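Local coordinates for protein transcriptional regulator (Cytophaga hutchinsonii, PDB 3F0C) that probably binds operator DNA as a dimer and regulates transcription, as TetR-family regulators do, through a helix-turn-helix domain joined to a larger helical domain, at residues 82-87 / 143-148; 130-135 / 152-157; 89-94 / 159-164; 68-73 / 93-98. All blocks are in the same frame, centred on the assembly; numbering follows the deposited sequence.

Contact 1 (82-87 / 143-148); sequences IDATAL and ITTKEF
Glu147 brings its carboxylate to Ala84 and Thr85, the first residues of helix 84-106, and the residues before it prepare that reach. Thr145, near the end of helix 118-145, lies lightly against Ala84. Lys146 then ends that helix in a Schellman motif with positive phi, which turns the chain and brings Glu147 round to the start of helix 84-106. The Glu147 side chain leaves with CG anti to its own carbonyl carbon (chi1 -65°) and continues extended, long enough to meet the backbone N-H groups there. Its OE1 accepts from Thr85 N at 3.2 Å, a nearly straight bond on the syn side but tilted 24° from the carboxylate plane, and from Thr85 OG1, also 3.2 Å away, which comes nearly along the C-O axis. Ala84 N points to OE2 at 3.1 Å, although the position of that oxygen is less certain. Beside Glu147, Asp83 is the N-cap, its OD2 taking Ala86 N at 2.6 Å. Asp83 OD1 lies 3.3 Å from Glu147 OE1, a closeness that would be unfavourable if both acids are charged, and that the N-H groups and the helix end probably ease. Phe148 follows with CE1 3.7 Å from Thr85 OG1; Leu200 of helix 183-201 touches both residues. The first-turn N-H groups of helix 84-106 are thus capped by Asp83 at the N-cap, with Glu147 as a second acceptor from a distant turn.

Contact 2 (130-135 / 152-157); sequences KEVEIV and NKHENA
His154 and Ala157 of one helix meet Val132, Glu133 and Val135 of the preceding one, where two consecutive helices of the all-helical C-terminal domain of a TetR-type regulator pack together. The axes of 130-135 and 153-157 run at 125° to each other, 8.9 Å apart at closest approach. The His154 side chain can be followed outward. Its CB carries CG anti to the backbone N (chi1 -160°), and the side chain as a whole crosses that of Val132 at about a right angle. Beyond CG, CD2 comes within 4.2 Å of Val132 CG1. At the far rim NE2 is nearer to the same methyl, 3.7 Å from CG1, and approaches Glu133 OE2 at 3.9 Å. That carboxylate oxygen lies at the edge of the ring, near its plane. Histidine suits this border of the interface, since an imidazole tolerates both an apolar and an acidic neighbour; a protonated ring would probably be drawn to Glu133. At the start of the helix, Asn152 is the N-cap, its OD1 accepting from Glu155 N and, weakly, from His154 N. Asn156 also packs on Lys194 of the second subunit. Further in, Ala157 is small enough to let the helices close up: its CB rests 3.6 Å from the Val132 backbone O, and Val135 CG1, anti to its own backbone N, touches Ala157 CA at 3.6 Å.

Contact 3 (89-94 / 159-164); sequences KKYVKL and FLVHLL
Tyr91 carries most of the apolar contact, reaching tip to tip toward both Leu160 and Leu164. Leu160 CD1 comes to the edge of the ring, in its plane, 3.6 Å from Tyr91 CE2, whereas Leu164 CD1 approaches obliquely and lies 3.9 Å from the same atom. The two leucines get there by different first torsions: Leu160 CG is anti to its backbone N (chi1 -169°), Leu164 CG anti to its carbonyl carbon (chi1 -53°). Leu164 also turns CD2 toward Val92 CG1, 4.2 Å away. Long side chains are needed here, because the axes of 89-94 and 159-164 stay 12.0 Å apart at a 34° angle. In the helical domain characteristic of TetR regulators this is interior packing, with helix 118-145 contributing Val135 against Tyr91; Phe159, on the same helix 153-174 as the leucines, meets Lys194 of the second subunit in a cation-pi contact. Tyrosine suits its place because it offers the leucines an apolar ring and carries a hydroxyl that can serve a buried carboxylate. That hydroxyl is the polar element. Val161 CG2 and Leu164 CD1 each lie 3.6 Å from Tyr91 OH, yet the oxygen is not left without a partner, for it hydrogen-bonds Glu131 OE2.

Contact 4 (68-73 / 93-98); sequences NVFFDE and KLRSLH
Phe70 reaches helix 93-98 with CG anti to its backbone N, and the ring meets that helix with its edge at Arg95 N, 3.5 Å from CE1. The same CE1 lies 3.6 Å from Leu94 CG. Phe70 CB stands over one face of the His98 imidazole, offset toward the rim, and the two rings are slid apart, centroids 5.4 Å distant and planes 30° apart. Leu94 CD2 touches both the Phe70 backbone O and Glu73 CB and CG. Glu73 also has CG anti to its backbone N, but its chain bends at chi2 and its end leads away. The Arg95 chain bends at chi2 (43°), placing CD 4.0 Å from Phe70 CZ, while its NE pairs with Glu131. Phe127 packs its ring against those of Phe70 and His98. The helices are nearly antiparallel, at 164°; in TetR relatives the one equivalent to 55-78 leads out of the DNA-binding domain. With no hydrogen bond across it, the contact depends on shape and dispersion: the charged residues lend their carbon chains and send their polar ends elsewhere.

Contacts 2, 3 and 4 are buried, whereas contact 1 is only partly so and lies farthest from the centre of the chain, where a helix start meets a turn. That position matches its chemistry: contact 1 uses hydrogen bonds to N-H groups, the other three mainly apolar packing without a cross-segment hydrogen bond, contact 2 with a polar histidine-glutamate edge. Helix 84-106 serves contacts 1, 3 and 4, and helix 118-145 contacts 1 and 2; contacts 2 and 3 share helix 153-174 and both touch the second subunit. Glu131, on the 130-135 segment, joins contacts 2, 3 and 4 through one carboxylate oxygen.

Contact 1 (82-87 / 143-148)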
loop_
_atom_site.group_PDB
_atom_site.type_symbol
_atom_site.label_atom_id
_atom_site.label_comp_id
_atom_site.label_asym_id
_atom_site.label_seq_id
_atom_site.Cartn_x
_atom_site.Cartn_y
_atom_site.Cartn_z
ATOM N N ILE A 82 -0.148 21.698 -22.256
ATOM C CA ILE A 82 0.897 22.151 -21.326
ATOM C C ILE A 82 2.069 21.151 -21.453
ATOM O O ILE A 82 1.999 20.243 -22.286
ATOM C CB ILE A 82 0.318 22.305 -19.908
ATOM C CG1 ILE A 82 -0.204 20.952 -19.347
ATOM C CG2 ILE A 82 -0.795 23.353 -19.968
ATOM C CD1 ILE A 82 -0.673 20.922 -17.826
ATOM N N ASP A 83 3.152 21.295 -20.698
ATOM C CA ASP A 83 4.306 20.416 -20.957
ATOM C C ASP A 83 4.161 19.032 -20.279
ATOM O O ASP A 83 3.162 18.782 -19.593
ATOM C CB ASP A 83 5.636 21.138 -20.662
ATOM C CG ASP A 83 6.058 21.091 -19.194
ATOM O OD1 ASP A 83 7.062 21.783 -18.860
ATOM O OD2 ASP A 83 5.429 20.365 -18.380
ATOM N N ALA A 84 5.120 18.126 -20.499
ATOM C CA ALA A 84 5.051 16.763 -19.917
ATOM C C ALA A 84 4.926 16.830 -18.412
ATOM O O ALA A 84 4.060 16.173 -17.827
ATOM C CB ALA A 84 6.266 15.939 -20.287
ATOM N N THR A 85 5.796 17.634 -17.797
ATOM C CA THR A 85 5.783 17.867 -16.338
ATOM C C THR A 85 4.413 18.407 -15.820
ATOM O O THR A 85 3.772 17.774 -14.966
ATOM C CB THR A 85 6.955 18.801 -15.953
ATOM O OG1 THR A 85 8.141 18.347 -16.620
ATOM C CG2 THR A 85 7.200 18.819 -14.464
ATOM N N ALA A 86 3.942 19.528 -16.364
ATOM C CA ALA A 86 2.661 20.100 -15.935
ATOM C C ALA A 86 1.522 19.100 -16.045
ATOM O O ALA A 86 0.593 19.153 -15.247
ATOM C CB ALA A 86 2.327 21.332 -16.735
ATOM N N LEU A 87 1.578 18.218 -17.050
ATOM C CA LEU A 87 0.530 17.202 -17.263
ATOM C C LEU A 87 0.622 16.164 -16.143
ATOM O O LEU A 87 -0.378 15.817 -15.489
ATOM C CB LEU A 87 0.676 16.512 -18.635
ATOM C CG LEU A 87 0.222 17.288 -19.873
ATOM C CD1 LEU A 87 0.924 16.770 -21.098
ATOM C CD2 LEU A 87 -1.283 17.219 -20.039
ATOM N N ILE A 143 9.520 12.313 -23.291
ATOM C CA ILE A 143 10.681 11.763 -23.987
ATOM C C ILE A 143 10.855 12.548 -25.254
ATOM O O ILE A 143 11.885 13.190 -25.423
ATOM C CB ILE A 143 10.548 10.243 -24.332
ATOM C CG1 ILE A 143 10.788 9.359 -23.088
ATOM C CG2 ILE A 143 11.496 9.842 -25.443
ATOM C CD1 ILE A 143 10.527 7.866 -23.337
ATOM N N THR A 144 9.846 12.553 -26.124
ATOM C CA THR A 144 9.979 13.219 -27.443
ATOM C C THR A 144 10.161 14.729 -27.280
ATOM O O THR A 144 11.073 15.316 -27.847
ATOM C CB THR A 144 8.782 12.926 -28.381
ATOM O OG1 THR A 144 7.636 13.692 -27.968
ATOM C CG2 THR A 144 8.446 11.410 -28.403
ATOM N N THR A 145 9.308 15.335 -26.469
ATOM C CA THR A 145 9.467 16.724 -26.058
ATOM C C THR A 145 10.844 16.985 -25.405
ATOM O O THR A 145 11.258 18.135 -25.250
ATOM C CB THR A 145 8.344 17.121 -25.069
ATOM O OG1 THR A 145 8.092 18.524 -25.151
ATOM C CG2 THR A 145 8.719 16.758 -23.659
ATOM N N LYS A 146 11.512 15.903 -25.006
ATOM C CA LYS A 146 12.885 15.901 -24.477
ATOM C C LYS A 146 12.985 16.439 -23.047
ATOM O O LYS A 146 14.060 16.829 -22.602
ATOM C CB LYS A 146 13.875 16.593 -25.435
ATOM C CG LYS A 146 14.084 15.836 -26.759
ATOM C CD LYS A 146 15.049 16.549 -27.702
ATOM C CE LYS A 146 15.240 15.753 -28.979
ATOM N NZ LYS A 146 16.161 16.442 -29.928
ATOM N N GLU A 147 11.871 16.416 -22.317
ATOM C CA GLU A 147 11.868 16.788 -20.901
ATOM C C GLU A 147 12.326 15.599 -20.060
ATOM O O GLU A 147 13.021 15.753 -19.062
ATOM C CB GLU A 147 10.476 17.239 -20.461
ATOM C CG GLU A 147 9.970 18.513 -21.128
ATOM C CD GLU A 147 8.474 18.715 -20.927
ATOM O OE1 GLU A 147 8.018 18.734 -19.762
ATOM O OE2 GLU A 147 7.738 18.839 -21.923
ATOM N N PHE A 148 11.931 14.401 -20.477
ATOM C CA PHE A 148 12.293 13.192 -19.763
ATOM C C PHE A 148 13.274 12.384 -20.599
ATOM O O PHE A 148 13.151 12.325 -21.812
ATOM C CB PHE A 148 11.060 12.317 -19.477
ATOM C CG PHE A 148 9.844 13.065 -18.934
ATOM C CD1 PHE A 148 9.966 14.147 -18.085
ATOM C CD2 PHE A 148 8.564 12.613 -19.230
ATOM C CE1 PHE A 148 8.827 14.791 -17.587
ATOM C CE2 PHE A 148 7.434 13.255 -18.737
ATOM C CZ PHE A 148 7.568 14.341 -17.914
#

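Contact 2 (130-135 / 152-157)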
loop_
_atom_site.group_PDB
_atom_site.type_symbol
_atom_site.label_atom_id
_atom_site.label_comp_id
_atom_site.label_asym_id
_atom_site.label_seq_id
_atom_site.Cartn_x
_atom_site.Cartn_y
_atom_site.Cartn_z
ATOM N N LYS A 130 -5.379 1.025 -17.614
ATOM C CA LYS A 130 -5.589 2.228 -18.410
ATOM C C LYS A 130 -4.705 3.347 -17.913
ATOM O O LYS A 130 -4.142 4.103 -18.700
ATOM C CB LYS A 130 -7.042 2.667 -18.403
ATOM C CG LYS A 130 -7.758 2.280 -19.688
ATOM C CD LYS A 130 -9.004 3.086 -19.944
ATOM C CE LYS A 130 -10.206 2.468 -19.241
ATOM N NZ LYS A 130 -10.702 1.215 -19.881
ATOM N N GLU A 131 -4.540 3.397 -16.596
ATOM C CA GLU A 131 -3.834 4.472 -15.930
ATOM C C GLU A 131 -2.372 4.425 -16.238
ATOM O O GLU A 131 -1.771 5.444 -16.537
ATOM C CB GLU A 131 -4.035 4.334 -14.430
ATOM C CG GLU A 131 -3.603 5.541 -13.577
ATOM C CD GLU A 131 -3.969 5.384 -12.103
ATOM O OE1 GLU A 131 -4.745 4.443 -11.764
ATOM O OE2 GLU A 131 -3.466 6.180 -11.275
ATOM N N VAL A 132 -1.793 3.235 -16.138
ATOM C CA VAL A 132 -0.392 3.053 -16.471
ATOM C C VAL A 132 -0.196 3.537 -17.895
ATOM O O VAL A 132 0.758 4.290 -18.178
ATOM C CB VAL A 132 0.057 1.585 -16.311
ATOM C CG1 VAL A 132 1.415 1.351 -16.956
ATOM C CG2 VAL A 132 0.128 1.232 -14.825
ATOM N N GLU A 133 -1.125 3.154 -18.778
ATOM C CA GLU A 133 -1.037 3.555 -20.185
ATOM C C GLU A 133 -1.117 5.075 -20.347
ATOM O O GLU A 133 -0.264 5.679 -21.017
ATOM C CB GLU A 133 -2.150 2.957 -21.030
ATOM C CG GLU A 133 -2.168 1.459 -21.191
ATOM C CD GLU A 133 -0.892 0.888 -21.796
ATOM O OE1 GLU A 133 -0.366 1.565 -22.750
ATOM O OE2 GLU A 133 -0.438 -0.220 -21.341
ATOM N N ILE A 134 -2.124 5.716 -19.754
ATOM C CA ILE A 134 -2.160 7.163 -19.856
ATOM C C ILE A 134 -0.796 7.722 -19.462
ATOM O O ILE A 134 -0.182 8.523 -20.199
ATOM C CB ILE A 134 -3.216 7.805 -18.989
ATOM C CG1 ILE A 134 -4.612 7.517 -19.542
ATOM C CG2 ILE A 134 -2.994 9.276 -18.915
ATOM C CD1 ILE A 134 -5.690 7.558 -18.423
ATOM N N VAL A 135 -0.282 7.242 -18.344
ATOM C CA VAL A 135 0.962 7.779 -17.854
ATOM C C VAL A 135 2.116 7.491 -18.845
ATOM O O VAL A 135 2.933 8.373 -19.154
ATOM C CB VAL A 135 1.241 7.308 -16.405
ATOM C CG1 VAL A 135 2.709 7.536 -16.059
ATOM C CG2 VAL A 135 0.277 8.046 -15.432
ATOM N N ASN A 152 12.788 3.545 -19.711
ATOM C CA ASN A 152 11.676 2.683 -20.066
ATOM C C ASN A 152 10.433 3.393 -19.591
ATOM O O ASN A 152 10.139 3.450 -18.394
ATOM C CB ASN A 152 11.733 1.231 -19.576
ATOM C CG ASN A 152 10.727 0.324 -20.351
ATOM O OD1 ASN A 152 9.542 0.295 -20.048
ATOM N ND2 ASN A 152 11.210 -0.371 -21.379
ATOM N N LYS A 153 9.737 3.960 -20.571
ATOM C CA LYS A 153 8.511 4.673 -20.352
ATOM C C LYS A 153 7.610 3.789 -19.536
ATOM O O LYS A 153 6.936 4.265 -18.634
ATOM C CB LYS A 153 7.835 5.097 -21.688
ATOM C CG LYS A 153 6.867 4.077 -22.348
ATOM C CD LYS A 153 6.430 4.482 -23.790
ATOM C CE LYS A 153 5.595 3.370 -24.506
ATOM N NZ LYS A 153 5.756 3.246 -26.013
ATOM N N HIS A 154 7.610 2.502 -19.821
ATOM C CA HIS A 154 6.602 1.674 -19.235
ATOM C C HIS A 154 6.892 1.335 -17.793
ATOM O O HIS A 154 6.013 1.376 -16.949
ATOM C CB HIS A 154 6.427 0.409 -20.010
ATOM C CG HIS A 154 5.118 -0.229 -19.751
ATOM N ND1 HIS A 154 4.979 -1.330 -18.936
ATOM C CD2 HIS A 154 3.869 0.124 -20.135
ATOM C CE1 HIS A 154 3.698 -1.654 -18.858
ATOM N NE2 HIS A 154 3.002 -0.788 -19.578
ATOM N N GLU A 155 8.136 0.996 -17.512
ATOM C CA GLU A 155 8.560 0.688 -16.155
ATOM C C GLU A 155 8.262 1.861 -15.242
ATOM O O GLU A 155 7.598 1.719 -14.225
ATOM C CB GLU A 155 10.051 0.412 -16.175
ATOM C CG GLU A 155 10.651 0.006 -14.865
ATOM C CD GLU A 155 12.136 -0.291 -15.011
ATOM O OE1 GLU A 155 12.691 -0.141 -16.132
ATOM O OE2 GLU A 155 12.752 -0.648 -13.986
ATOM N N ASN A 156 8.752 3.027 -15.623
ATOM C CA ASN A 156 8.467 4.247 -14.910
ATOM C C ASN A 156 6.975 4.456 -14.665
ATOM O O ASN A 156 6.547 4.620 -13.531
ATOM C CB ASN A 156 9.000 5.412 -15.725
ATOM C CG ASN A 156 10.505 5.495 -15.705
ATOM O OD1 ASN A 156 11.172 4.545 -15.288
ATOM N ND2 ASN A 156 11.055 6.636 -16.145
ATOM N N ALA A 157 6.198 4.438 -15.743
ATOM C CA ALA A 157 4.753 4.619 -15.698
ATOM C C ALA A 157 4.113 3.820 -14.563
ATOM O O ALA A 157 3.425 4.380 -13.717
ATOM C CB ALA A 157 4.164 4.203 -17.005
#

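Contact 3 (89-94 / 159-164)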
loop_
_atom_site.group_PDB
_atom_site.type_symbol
_atom_site.label_atom_id
_atom_site.label_comp_id
_atom_site.label_asym_id
_atom_site.label_seq_id
_atom_site.Cartn_x
_atom_site.Cartn_y
_atom_site.Cartn_z
ATOM N N LYS A 89 1.797 16.380 -13.238
ATOM C CA LYS A 89 1.358 16.910 -11.964
ATOM C C LYS A 89 -0.148 17.056 -11.965
ATOM O O LYS A 89 -0.826 16.697 -11.001
ATOM C CB LYS A 89 2.008 18.260 -11.710
ATOM C CG LYS A 89 3.515 18.204 -11.499
ATOM C CD LYS A 89 4.057 19.607 -11.319
ATOM C CE LYS A 89 5.510 19.651 -10.860
ATOM N NZ LYS A 89 5.901 21.055 -10.383
ATOM N N LYS A 90 -0.678 17.573 -13.061
ATOM C CA LYS A 90 -2.113 17.778 -13.158
ATOM C C LYS A 90 -2.829 16.428 -13.024
ATOM O O LYS A 90 -3.951 16.337 -12.514
ATOM C CB LYS A 90 -2.476 18.462 -14.490
ATOM C CG LYS A 90 -3.530 19.574 -14.352
ATOM C CD LYS A 90 -2.906 20.965 -14.080
ATOM C CE LYS A 90 -3.756 21.825 -13.088
ATOM N NZ LYS A 90 -4.918 22.561 -13.717
ATOM N N TYR A 91 -2.147 15.383 -13.468
ATOM C CA TYR A 91 -2.656 14.026 -13.381
ATOM C C TYR A 91 -2.727 13.545 -11.956
ATOM O O TYR A 91 -3.734 12.991 -11.508
ATOM C CB TYR A 91 -1.752 13.075 -14.196
ATOM C CG TYR A 91 -1.680 11.671 -13.657
ATOM C CD1 TYR A 91 -2.809 10.850 -13.634
ATOM C CD2 TYR A 91 -0.499 11.171 -13.169
ATOM C CE1 TYR A 91 -2.754 9.565 -13.136
ATOM C CE2 TYR A 91 -0.414 9.895 -12.675
ATOM C CZ TYR A 91 -1.542 9.080 -12.647
ATOM O OH TYR A 91 -1.448 7.787 -12.130
ATOM N N VAL A 92 -1.622 13.731 -11.257
ATOM C CA VAL A 92 -1.578 13.340 -9.874
ATOM C C VAL A 92 -2.743 13.993 -9.122
ATOM O O VAL A 92 -3.460 13.303 -8.392
ATOM C CB VAL A 92 -0.261 13.709 -9.188
ATOM C CG1 VAL A 92 -0.241 13.120 -7.805
ATOM C CG2 VAL A 92 0.908 13.186 -9.957
ATOM N N LYS A 93 -2.951 15.298 -9.323
ATOM C CA LYS A 93 -4.064 15.997 -8.664
ATOM C C LYS A 93 -5.376 15.325 -9.015
ATOM O O LYS A 93 -6.253 15.156 -8.168
ATOM C CB LYS A 93 -4.117 17.470 -9.055
ATOM C CG LYS A 93 -2.904 18.338 -8.537
ATOM C CD LYS A 93 -2.916 19.874 -8.949
ATOM C CE LYS A 93 -1.685 20.652 -8.367
ATOM N NZ LYS A 93 -1.627 22.114 -8.743
ATOM N N LEU A 94 -5.510 14.938 -10.270
ATOM C CA LEU A 94 -6.775 14.466 -10.725
ATOM C C LEU A 94 -6.952 13.078 -10.151
ATOM O O LEU A 94 -8.040 12.727 -9.677
ATOM C CB LEU A 94 -6.808 14.438 -12.228
ATOM C CG LEU A 94 -8.196 14.291 -12.826
ATOM C CD1 LEU A 94 -9.001 15.475 -12.400
ATOM C CD2 LEU A 94 -8.185 14.162 -14.406
ATOM N N PHE A 159 5.646 2.512 -12.110
ATOM C CA PHE A 159 6.225 2.881 -10.836
ATOM C C PHE A 159 5.447 4.044 -10.245
ATOM O O PHE A 159 5.007 3.984 -9.095
ATOM C CB PHE A 159 7.715 3.204 -10.967
ATOM C CG PHE A 159 8.455 3.229 -9.649
ATOM C CD1 PHE A 159 8.415 2.136 -8.788
ATOM C CD2 PHE A 159 9.199 4.345 -9.276
ATOM C CE1 PHE A 159 9.110 2.148 -7.594
ATOM C CE2 PHE A 159 9.883 4.365 -8.098
ATOM C CZ PHE A 159 9.838 3.264 -7.248
ATOM N N LEU A 160 5.249 5.075 -11.044
ATOM C CA LEU A 160 4.501 6.216 -10.570
ATOM C C LEU A 160 3.113 5.777 -10.130
ATOM O O LEU A 160 2.656 6.128 -9.039
ATOM C CB LEU A 160 4.414 7.302 -11.640
ATOM C CG LEU A 160 3.879 8.643 -11.155
ATOM C CD1 LEU A 160 2.426 8.557 -10.994
ATOM C CD2 LEU A 160 4.457 8.989 -9.837
ATOM N N VAL A 161 2.461 4.979 -10.963
ATOM C CA VAL A 161 1.104 4.565 -10.650
ATOM C C VAL A 161 1.124 3.799 -9.314
ATOM O O VAL A 161 0.411 4.159 -8.389
ATOM C CB VAL A 161 0.442 3.837 -11.830
ATOM C CG1 VAL A 161 -0.915 3.337 -11.474
ATOM C CG2 VAL A 161 0.318 4.796 -12.975
ATOM N N HIS A 162 2.009 2.822 -9.185
ATOM C CA HIS A 162 2.124 2.066 -7.940
ATOM C C HIS A 162 2.509 2.929 -6.708
ATOM O O HIS A 162 2.033 2.701 -5.586
ATOM C CB HIS A 162 3.145 0.955 -8.105
ATOM C CG HIS A 162 2.689 -0.152 -8.989
ATOM N ND1 HIS A 162 1.385 -0.274 -9.424
ATOM C CD2 HIS A 162 3.360 -1.214 -9.499
ATOM C CE1 HIS A 162 1.276 -1.354 -10.176
ATOM N NE2 HIS A 162 2.459 -1.941 -10.240
ATOM N N LEU A 163 3.408 3.882 -6.929
ATOM C CA LEU A 163 3.826 4.759 -5.888
ATOM C C LEU A 163 2.595 5.433 -5.352
ATOM O O LEU A 163 2.382 5.444 -4.136
ATOM C CB LEU A 163 4.783 5.807 -6.417
ATOM C CG LEU A 163 6.227 5.325 -6.418
ATOM C CD1 LEU A 163 7.099 6.348 -7.175
ATOM C CD2 LEU A 163 6.708 5.069 -4.990
ATOM N N LEU A 164 1.758 5.978 -6.235
ATOM C CA LEU A 164 0.561 6.680 -5.760
ATOM C C LEU A 164 -0.370 5.702 -5.065
ATOM O O LEU A 164 -0.929 5.991 -4.016
ATOM C CB LEU A 164 -0.180 7.340 -6.890
ATOM C CG LEU A 164 0.692 8.245 -7.748
ATOM C CD1 LEU A 164 -0.143 8.758 -8.934
ATOM C CD2 LEU A 164 1.351 9.370 -6.896
#

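Contact 4 (68-73 / 93-98)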
loop_
_atom_site.group_PDB
_atom_site.type_symbol
_atom_site.label_atom_id
_atom_site.label_comp_id
_atom_site.label_asym_id
_atom_site.label_seq_id
_atom_site.Cartn_x
_atom_site.Cartn_y
_atom_site.Cartn_z
ATOM N N ASN A 68 -15.236 7.042 -15.621
ATOM C CA ASN A 68 -15.289 7.760 -16.890
ATOM C C ASN A 68 -15.031 9.277 -16.696
ATOM O O ASN A 68 -14.301 9.919 -17.458
ATOM C CB ASN A 68 -16.626 7.515 -17.602
ATOM C CG ASN A 68 -16.905 6.012 -17.869
ATOM O OD1 ASN A 68 -16.039 5.256 -18.362
ATOM N ND2 ASN A 68 -18.136 5.584 -17.542
ATOM N N VAL A 69 -15.588 9.857 -15.656
ATOM C CA VAL A 69 -15.334 11.270 -15.414
ATOM C C VAL A 69 -13.809 11.543 -15.296
ATOM O O VAL A 69 -13.342 12.640 -15.604
ATOM C CB VAL A 69 -16.114 11.793 -14.140
ATOM C CG1 VAL A 69 -15.718 13.219 -13.808
ATOM C CG2 VAL A 69 -17.642 11.650 -14.317
ATOM N N PHE A 70 -13.041 10.550 -14.854
ATOM C CA PHE A 70 -11.629 10.766 -14.636
ATOM C C PHE A 70 -10.993 10.902 -15.988
ATOM O O PHE A 70 -10.136 11.762 -16.206
ATOM C CB PHE A 70 -11.014 9.606 -13.867
ATOM C CG PHE A 70 -9.528 9.672 -13.757
ATOM C CD1 PHE A 70 -8.918 10.649 -12.986
ATOM C CD2 PHE A 70 -8.733 8.761 -14.428
ATOM C CE1 PHE A 70 -7.546 10.710 -12.878
ATOM C CE2 PHE A 70 -7.369 8.803 -14.314
ATOM C CZ PHE A 70 -6.769 9.766 -13.556
ATOM N N PHE A 71 -11.449 10.064 -16.902
ATOM C CA PHE A 71 -10.867 9.980 -18.228
ATOM C C PHE A 71 -11.191 11.180 -19.096
ATOM O O PHE A 71 -10.331 11.755 -19.781
ATOM C CB PHE A 71 -11.386 8.737 -18.898
ATOM C CG PHE A 71 -10.856 7.484 -18.308
ATOM C CD1 PHE A 71 -9.492 7.321 -18.090
ATOM C CD2 PHE A 71 -11.697 6.453 -17.970
ATOM C CE1 PHE A 71 -8.980 6.121 -17.551
ATOM C CE2 PHE A 71 -11.182 5.261 -17.430
ATOM C CZ PHE A 71 -9.828 5.100 -17.225
ATOM N N ASP A 72 -12.453 11.548 -19.068
ATOM C CA ASP A 72 -12.872 12.822 -19.583
ATOM C C ASP A 72 -12.005 14.007 -19.119
ATOM O O ASP A 72 -11.635 14.869 -19.912
ATOM C CB ASP A 72 -14.323 13.058 -19.168
ATOM C CG ASP A 72 -15.306 12.267 -20.016
ATOM O OD1 ASP A 72 -14.870 11.316 -20.715
ATOM O OD2 ASP A 72 -16.512 12.617 -20.000
ATOM N N GLU A 73 -11.693 14.081 -17.844
ATOM C CA GLU A 73 -10.902 15.194 -17.390
ATOM C C GLU A 73 -9.455 15.038 -17.850
ATOM O O GLU A 73 -8.773 16.033 -18.069
ATOM C CB GLU A 73 -10.969 15.302 -15.876
ATOM C CG GLU A 73 -10.815 16.726 -15.394
ATOM C CD GLU A 73 -12.101 17.533 -15.563
ATOM O OE1 GLU A 73 -13.121 16.929 -15.995
ATOM O OE2 GLU A 73 -12.105 18.760 -15.254
ATOM N N LYS A 93 -2.951 15.298 -9.323
ATOM C CA LYS A 93 -4.064 15.997 -8.664
ATOM C C LYS A 93 -5.376 15.325 -9.015
ATOM O O LYS A 93 -6.253 15.156 -8.168
ATOM C CB LYS A 93 -4.117 17.470 -9.055
ATOM C CG LYS A 93 -2.904 18.338 -8.537
ATOM C CD LYS A 93 -2.916 19.874 -8.949
ATOM C CE LYS A 93 -1.685 20.652 -8.367
ATOM N NZ LYS A 93 -1.627 22.114 -8.743
ATOM N N LEU A 94 -5.510 14.938 -10.270
ATOM C CA LEU A 94 -6.775 14.466 -10.725
ATOM C C LEU A 94 -6.952 13.078 -10.151
ATOM O O LEU A 94 -8.040 12.727 -9.677
ATOM C CB LEU A 94 -6.808 14.438 -12.228
ATOM C CG LEU A 94 -8.196 14.291 -12.826
ATOM C CD1 LEU A 94 -9.001 15.475 -12.400
ATOM C CD2 LEU A 94 -8.185 14.162 -14.406
ATOM N N ARG A 95 -5.895 12.272 -10.190
ATOM C CA ARG A 95 -5.960 10.921 -9.643
ATOM C C ARG A 95 -6.346 10.969 -8.169
ATOM O O ARG A 95 -7.154 10.171 -7.693
ATOM C CB ARG A 95 -4.618 10.206 -9.814
ATOM C CG ARG A 95 -4.659 8.723 -9.492
ATOM C CD ARG A 95 -5.898 8.063 -10.076
ATOM N NE ARG A 95 -5.907 6.621 -9.856
ATOM C CZ ARG A 95 -6.623 6.013 -8.915
ATOM N NH1 ARG A 95 -6.569 4.694 -8.787
ATOM N NH2 ARG A 95 -7.393 6.723 -8.104
ATOM N N SER A 96 -5.756 11.921 -7.456
ATOM C CA SER A 96 -6.032 12.147 -6.035
ATOM C C SER A 96 -7.504 12.445 -5.786
ATOM O O SER A 96 -8.116 11.902 -4.894
ATOM C CB SER A 96 -5.191 13.338 -5.583
ATOM O OG SER A 96 -5.019 13.387 -4.208
ATOM N N LEU A 97 -8.075 13.305 -6.606
ATOM C CA LEU A 97 -9.432 13.731 -6.425
ATOM C C LEU A 97 -10.402 12.607 -6.740
ATOM O O LEU A 97 -11.468 12.482 -6.147
ATOM C CB LEU A 97 -9.686 14.871 -7.377
ATOM C CG LEU A 97 -11.041 15.534 -7.188
ATOM C CD1 LEU A 97 -10.979 16.236 -5.855
ATOM C CD2 LEU A 97 -11.366 16.481 -8.368
ATOM N N HIS A 98 -10.041 11.788 -7.709
ATOM C CA HIS A 98 -10.825 10.588 -8.001
ATOM C C HIS A 98 -10.931 9.725 -6.752
ATOM O O HIS A 98 -12.020 9.284 -6.352
ATOM C CB HIS A 98 -10.175 9.805 -9.151
ATOM C CG HIS A 98 -10.938 8.591 -9.607
ATOM N ND1 HIS A 98 -12.239 8.649 -10.057
ATOM C CD2 HIS A 98 -10.542 7.302 -9.760
ATOM C CE1 HIS A 98 -12.623 7.436 -10.419
ATOM N NE2 HIS A 98 -11.613 6.601 -10.249
#